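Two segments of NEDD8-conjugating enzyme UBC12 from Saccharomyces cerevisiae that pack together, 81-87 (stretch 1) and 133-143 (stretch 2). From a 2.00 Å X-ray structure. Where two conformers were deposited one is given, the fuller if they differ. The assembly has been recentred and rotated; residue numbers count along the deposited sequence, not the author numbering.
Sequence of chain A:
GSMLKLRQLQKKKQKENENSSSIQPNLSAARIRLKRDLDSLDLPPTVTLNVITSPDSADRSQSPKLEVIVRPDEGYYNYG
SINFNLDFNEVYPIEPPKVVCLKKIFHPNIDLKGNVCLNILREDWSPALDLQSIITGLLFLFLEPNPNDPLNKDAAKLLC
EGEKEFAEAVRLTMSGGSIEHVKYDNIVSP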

ATOM      1  N   SER A  81       5.840  -0.176  14.261  1.00 22.68           N
ATOM      2  CA  SER A  81       4.747   0.346  13.440  1.00 16.25           C
ATOM      3  C   SER A  81       5.238   0.762  12.043  1.00 19.45           C
ATOM      4  O   SER A  81       6.020   1.704  11.913  1.00 18.15           O
ATOM      5  CB  SER A  81       4.059   1.521  14.153  1.00 19.47           C
ATOM      6  OG  SER A  81       3.393   1.076  15.327  1.00 24.27           O
ATOM      7  N   ILE A  82       4.796   0.052  11.010  1.00 17.28           N
ATOM      8  CA  ILE A  82       5.192   0.376   9.639  1.00 15.65           C
ATOM      9  C   ILE A  82       3.999   0.914   8.878  1.00 13.14           C
ATOM     10  O   ILE A  82       2.996   0.228   8.733  1.00 15.65           O
ATOM     11  CB  ILE A  82       5.766  -0.836   8.890  1.00 18.40           C
ATOM     12  CG1 ILE A  82       6.887  -1.502   9.712  1.00 18.50           C
ATOM     13  CG2 ILE A  82       6.280  -0.399   7.522  1.00 18.42           C
ATOM     14  CD1 ILE A  82       6.387  -2.557  10.728  1.00 17.97           C
ATOM     15  N   ASN A  83       4.069   2.168   8.444  1.00 16.40           N
ATOM     16  CA  ASN A  83       2.940   2.737   7.724  1.00 17.05           C
ATOM     17  C   ASN A  83       3.175   2.790   6.219  1.00 15.74           C
ATOM     18  O   ASN A  83       4.315   2.912   5.758  1.00 15.80           O
ATOM     19  CB  ASN A  83       2.497   4.101   8.304  1.00 16.53           C
ATOM     20  CG  ASN A  83       3.608   5.146   8.299  1.00 21.50           C
ATOM     21  OD1 ASN A  83       4.793   4.822   8.323  1.00 20.88           O
ATOM     22  ND2 ASN A  83       3.214   6.420   8.282  1.00 22.63           N
ATOM     23  N   PHE A  84       2.082   2.676   5.466  1.00 16.20           N
ATOM     24  CA  PHE A  84       2.112   2.652   4.004  1.00 13.99           C
ATOM     25  C   PHE A  84       1.054   3.622   3.496  1.00 16.31           C
ATOM     26  O   PHE A  84      -0.007   3.774   4.101  1.00 15.40           O
ATOM     27  CB  PHE A  84       1.737   1.266   3.451  1.00 11.37           C
ATOM     28  CG  PHE A  84       2.669   0.163   3.863  1.00 16.68           C
ATOM     29  CD1 PHE A  84       3.711  -0.240   3.030  1.00 15.92           C
ATOM     30  CD2 PHE A  84       2.506  -0.476   5.086  1.00 15.03           C
ATOM     31  CE1 PHE A  84       4.575  -1.286   3.416  1.00 18.69           C
ATOM     32  CE2 PHE A  84       3.363  -1.518   5.473  1.00 14.38           C
ATOM     33  CZ  PHE A  84       4.393  -1.918   4.643  1.00 15.33           C
ATOM     34  N   ASN A  85       1.335   4.258   2.369  1.00 16.04           N
ATOM     35  CA  ASN A  85       0.312   5.016   1.667  1.00 15.61           C
ATOM     36  C   ASN A  85      -0.161   4.160   0.507  1.00 16.92           C
ATOM     37  O   ASN A  85       0.653   3.534  -0.177  1.00 16.58           O
ATOM     38  CB  ASN A  85       0.871   6.336   1.139  1.00 19.93           C
ATOM     39  CG  ASN A  85       0.525   7.525   2.024  1.00 22.25           C
ATOM     40  OD1 ASN A  85      -0.245   7.410   2.977  1.00 27.50           O
ATOM     41  ND2 ASN A  85       1.102   8.674   1.711  1.00 24.48           N
ATOM     42  N   LEU A  86      -1.470   4.106   0.304  1.00 14.30           N
ATOM     43  CA  LEU A  86      -2.040   3.427  -0.859  1.00 17.17           C
ATOM     44  C   LEU A  86      -2.750   4.467  -1.729  1.00 17.11           C
ATOM     45  O   LEU A  86      -3.707   5.104  -1.266  1.00 17.82           O
ATOM     46  CB  LEU A  86      -3.041   2.351  -0.419  1.00 15.49           C
ATOM     47  CG  LEU A  86      -2.505   1.007   0.108  1.00 15.36           C
ATOM     48  CD1 LEU A  86      -1.635   1.191   1.338  1.00 17.29           C
ATOM     49  CD2 LEU A  86      -3.665   0.111   0.430  1.00 10.42           C
ATOM     50  N   ASP A  87      -2.287   4.636  -2.968  1.00 17.58           N
ATOM     51  CA  ASP A  87      -2.802   5.658  -3.888  0.55 19.89           C
ATOM     52  C   ASP A  87      -3.561   5.006  -5.051  1.00 18.68           C
ATOM     53  O   ASP A  87      -2.967   4.250  -5.830  1.00 17.44           O
ATOM     54  CB  ASP A  87      -1.646   6.485  -4.463  0.55 20.33           C
ATOM     55  CG  ASP A  87      -0.760   7.104  -3.392  0.55 23.24           C
ATOM     56  OD1 ASP A  87      -1.236   7.348  -2.274  0.55 24.53           O
ATOM     57  OD2 ASP A  87       0.432   7.360  -3.672  0.55 30.88           O
ATOM     58  N   SER A 133      -7.450  -7.935   0.933  1.00 17.40           N
ATOM     59  CA  SER A 133      -6.363  -8.807   0.474  1.00 17.19           C
ATOM     60  C   SER A 133      -5.042  -8.090   0.475  1.00 17.52           C
ATOM     61  O   SER A 133      -4.042  -8.640   0.899  1.00 19.47           O
ATOM     62  CB  SER A 133      -6.635  -9.288  -0.945  1.00 22.61           C
ATOM     63  OG  SER A 133      -7.885  -9.945  -0.996  1.00 30.25           O
ATOM     64  N   ILE A 134      -5.029  -6.864  -0.039  1.00 17.60           N
ATOM     65  CA  ILE A 134      -3.796  -6.116  -0.062  1.00 14.69           C
ATOM     66  C   ILE A 134      -3.302  -5.921   1.362  1.00 13.96           C
ATOM     67  O   ILE A 134      -2.134  -6.180   1.667  1.00 16.43           O
ATOM     68  CB  ILE A 134      -3.981  -4.754  -0.756  1.00 16.01           C
ATOM     69  CG1 ILE A 134      -4.286  -4.981  -2.250  1.00 16.52           C
ATOM     70  CG2 ILE A 134      -2.735  -3.916  -0.561  1.00 16.29           C
ATOM     71  CD1 ILE A 134      -4.937  -3.797  -2.969  1.00 20.86           C
ATOM     72  N   ILE A 135      -4.197  -5.473   2.232  1.00 13.01           N
ATOM     73  CA  ILE A 135      -3.819  -5.203   3.610  1.00 13.35           C
ATOM     74  C   ILE A 135      -3.326  -6.471   4.321  1.00 18.97           C
ATOM     75  O   ILE A 135      -2.305  -6.456   5.019  1.00 16.04           O
ATOM     76  CB  ILE A 135      -4.960  -4.537   4.377  1.00 16.80           C
ATOM     77  CG1 ILE A 135      -5.144  -3.090   3.859  1.00 14.48           C
ATOM     78  CG2 ILE A 135      -4.649  -4.552   5.875  1.00 17.23           C
ATOM     79  CD1 ILE A 135      -6.300  -2.355   4.515  1.00 21.34           C
ATOM     80  N   THR A 136      -4.039  -7.572   4.134  1.00 14.95           N
ATOM     81  CA  THR A 136      -3.589  -8.821   4.717  1.00 16.98           C
ATOM     82  C   THR A 136      -2.201  -9.196   4.183  1.00 19.45           C
ATOM     83  O   THR A 136      -1.367  -9.701   4.923  1.00 19.62           O
ATOM     84  CB  THR A 136      -4.583  -9.947   4.425  1.00 18.71           C
ATOM     85  OG1 THR A 136      -5.838  -9.616   5.031  1.00 23.58           O
ATOM     86  CG2 THR A 136      -4.070 -11.272   4.997  1.00 21.13           C
ATOM     87  N   GLY A 137      -1.962  -8.937   2.895  1.00 18.12           N
ATOM     88  CA  GLY A 137      -0.670  -9.197   2.279  1.00 18.60           C
ATOM     89  C   GLY A 137       0.472  -8.390   2.870  1.00 20.17           C
ATOM     90  O   GLY A 137       1.577  -8.904   3.060  1.00 21.01           O
ATOM     91  N   LEU A 138       0.208  -7.122   3.168  1.00 18.63           N
ATOM     92  CA  LEU A 138       1.204  -6.254   3.803  1.00 19.01           C
ATOM     93  C   LEU A 138       1.508  -6.770   5.218  1.00 18.48           C
ATOM     94  O   LEU A 138       2.645  -6.800   5.656  1.00 18.65           O
ATOM     95  CB  LEU A 138       0.698  -4.806   3.832  1.00 16.98           C
ATOM     96  CG  LEU A 138       0.553  -4.183   2.436  1.00 19.66           C
ATOM     97  CD1 LEU A 138      -0.053  -2.775   2.486  1.00 18.49           C
ATOM     98  CD2 LEU A 138       1.892  -4.172   1.720  1.00 18.03           C
ATOM     99  N   LEU A 139       0.480  -7.201   5.923  1.00 16.28           N
ATOM    100  CA  LEU A 139       0.692  -7.760   7.249  1.00 20.53           C
ATOM    101  C   LEU A 139       1.605  -8.988   7.147  1.00 22.57           C
ATOM    102  O   LEU A 139       2.635  -9.061   7.809  1.00 23.40           O
ATOM    103  CB  LEU A 139      -0.641  -8.142   7.868  1.00 17.95           C
ATOM    104  CG  LEU A 139      -0.557  -8.733   9.281  1.00 21.44           C
ATOM    105  CD1 LEU A 139       0.241  -7.824  10.203  1.00 21.49           C
ATOM    106  CD2 LEU A 139      -1.953  -8.994   9.840  1.00 19.76           C
ATOM    107  N   PHE A 140       1.224  -9.927   6.287  1.00 21.53           N
ATOM    108  CA  PHE A 140       1.917 -11.211   6.118  1.00 24.93           C
ATOM    109  C   PHE A 140       3.405 -11.066   5.750  1.00 25.31           C
ATOM    110  O   PHE A 140       4.216 -11.947   6.039  1.00 22.83           O
ATOM    111  CB  PHE A 140       1.176 -12.034   5.053  1.00 25.89           C
ATOM    112  CG  PHE A 140       1.519 -13.500   5.052  1.00 30.11           C
ATOM    113  CD1 PHE A 140       1.131 -14.319   6.097  1.00 33.12           C
ATOM    114  CD2 PHE A 140       2.217 -14.061   3.991  1.00 33.62           C
ATOM    115  CE1 PHE A 140       1.447 -15.682   6.087  1.00 36.77           C
ATOM    116  CE2 PHE A 140       2.534 -15.416   3.978  1.00 35.94           C
ATOM    117  CZ  PHE A 140       2.148 -16.225   5.022  1.00 30.30           C
ATOM    118  N   LEU A 141       3.766  -9.956   5.110  1.00 20.15           N
ATOM    119  CA  LEU A 141       5.167  -9.675   4.815  1.00 21.55           C
ATOM    120  C   LEU A 141       6.011  -9.630   6.088  1.00 19.66           C
ATOM    121  O   LEU A 141       7.192  -9.969   6.084  1.00 21.12           O
ATOM    122  CB  LEU A 141       5.314  -8.318   4.109  1.00 25.66           C
ATOM    123  CG  LEU A 141       5.040  -8.158   2.613  1.00 22.51           C
ATOM    124  CD1 LEU A 141       5.122  -6.684   2.258  1.00 24.90           C
ATOM    125  CD2 LEU A 141       6.030  -8.948   1.774  1.00 27.77           C
ATOM    126  N   PHE A 142       5.409  -9.169   7.170  1.00 21.87           N
ATOM    127  CA  PHE A 142       6.134  -9.025   8.428  1.00 20.65           C
ATOM    128  C   PHE A 142       6.058 -10.287   9.276  1.00 24.78           C
ATOM    129  O   PHE A 142       6.920 -10.519  10.126  1.00 22.41           O
ATOM    130  CB  PHE A 142       5.608  -7.816   9.207  1.00 20.62           C
ATOM    131  CG  PHE A 142       5.849  -6.509   8.493  1.00 22.23           C
ATOM    132  CD1 PHE A 142       4.875  -5.964   7.675  1.00 19.08           C
ATOM    133  CD2 PHE A 142       7.070  -5.865   8.598  1.00 19.79           C
ATOM    134  CE1 PHE A 142       5.097  -4.764   6.997  1.00 20.05           C
ATOM    135  CE2 PHE A 142       7.314  -4.672   7.905  1.00 24.25           C
ATOM    136  CZ  PHE A 142       6.325  -4.129   7.097  1.00 19.50           C
ATOM    137  N   LEU A 143       5.027 -11.093   9.036  1.00 23.54           N
ATOM    138  CA  LEU A 143       4.865 -12.371   9.723  1.00 26.59           C
ATOM    139  C   LEU A 143       5.698 -13.466   9.066  1.00 31.37           C
ATOM    140  O   LEU A 143       6.227 -14.350   9.740  1.00 39.41           O
ATOM    141  CB  LEU A 143       3.394 -12.774   9.738  1.00 29.82           C
ATOM    142  CG  LEU A 143       2.528 -11.723  10.412  1.00 27.03           C
ATOM    143  CD1 LEU A 143       1.067 -12.157  10.467  1.00 30.73           C
ATOM    144  CD2 LEU A 143       3.063 -11.433  11.801  1.00 32.26           C
TER

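Residues 82-87 form a β-strand, and residues 133-143 belong to an α-helix that begins earlier in the chain. The two run roughly antiparallel, with 147° between their N-to-C directions, and their axes come no closer than 11.0 Å. That spacing leaves room for a layer of side chains and keeps the backbones out of contact; no hydrogen bond crosses the interface. The helix holds its own backbone together through bonds such as Leu138 N to Ile134 O (2.9 Å) and Phe140 N to Thr136 O (2.9 Å). Near residue 142 the pattern tightens, and Phe142 N bonds to Leu139 O at 2.8 Å, three residues back.

The two repeats match well. Alternate residues of a strand face the same side, so Ile82, Phe84 and Leu86 all point toward the helix. A helix returns to nearly the same face every four residues, which brings Ile134, Leu138 and Phe142 toward the strand. The antiparallel sense sets the pairing: the CA atoms of Ile82 and Phe142 lie 9.5 Å apart, those of Phe84 and Leu138 9.0 Å, and those of Leu86 and Ile134 9.7 Å.

All six side chains are apolar and buried, as suits a contact made by packing alone. At one end, Ile82 CD1 lies over a face of the Phe142 ring, 3.6 Å from Phe142 CE2, in a CH-π contact. A flat aromatic face accepts a methyl group closely, and the isoleucine is long enough to deliver one. The same ring meets Phe84 edge to edge, with Phe84 CZ 3.8 Å from Phe142 CE1. Phe84 thus reaches beyond its register partner, while Leu138 CD1 covers one face of its ring, 4.2 Å from Phe84 CG. The wide rings of Phe84 and Phe142 suit a gap of this size, and each has 64 Å² covered by the opposing stretch.

Toward the other end the packing is purely aliphatic and somewhat looser. Leu86 CD1 approaches Leu138 CD1 at 4.4 Å, and Leu86 CD2 approaches Ile134 CG2 at 4.3 Å, so the forked leucine touches two successive turns of the helix. In total 299 Å² is buried between the stretches.

The polar residues lie off this seam. Asn83, Asn85 and Asp87 alternate with the apolar strand residues and remain partly exposed, where polar groups can find partners; both Asn83 OD1 and Asn83 ND2 are hydrogen-bonded elsewhere in the structure. On the helix, Ser133 and Thr136 are likewise out of reach of the strand.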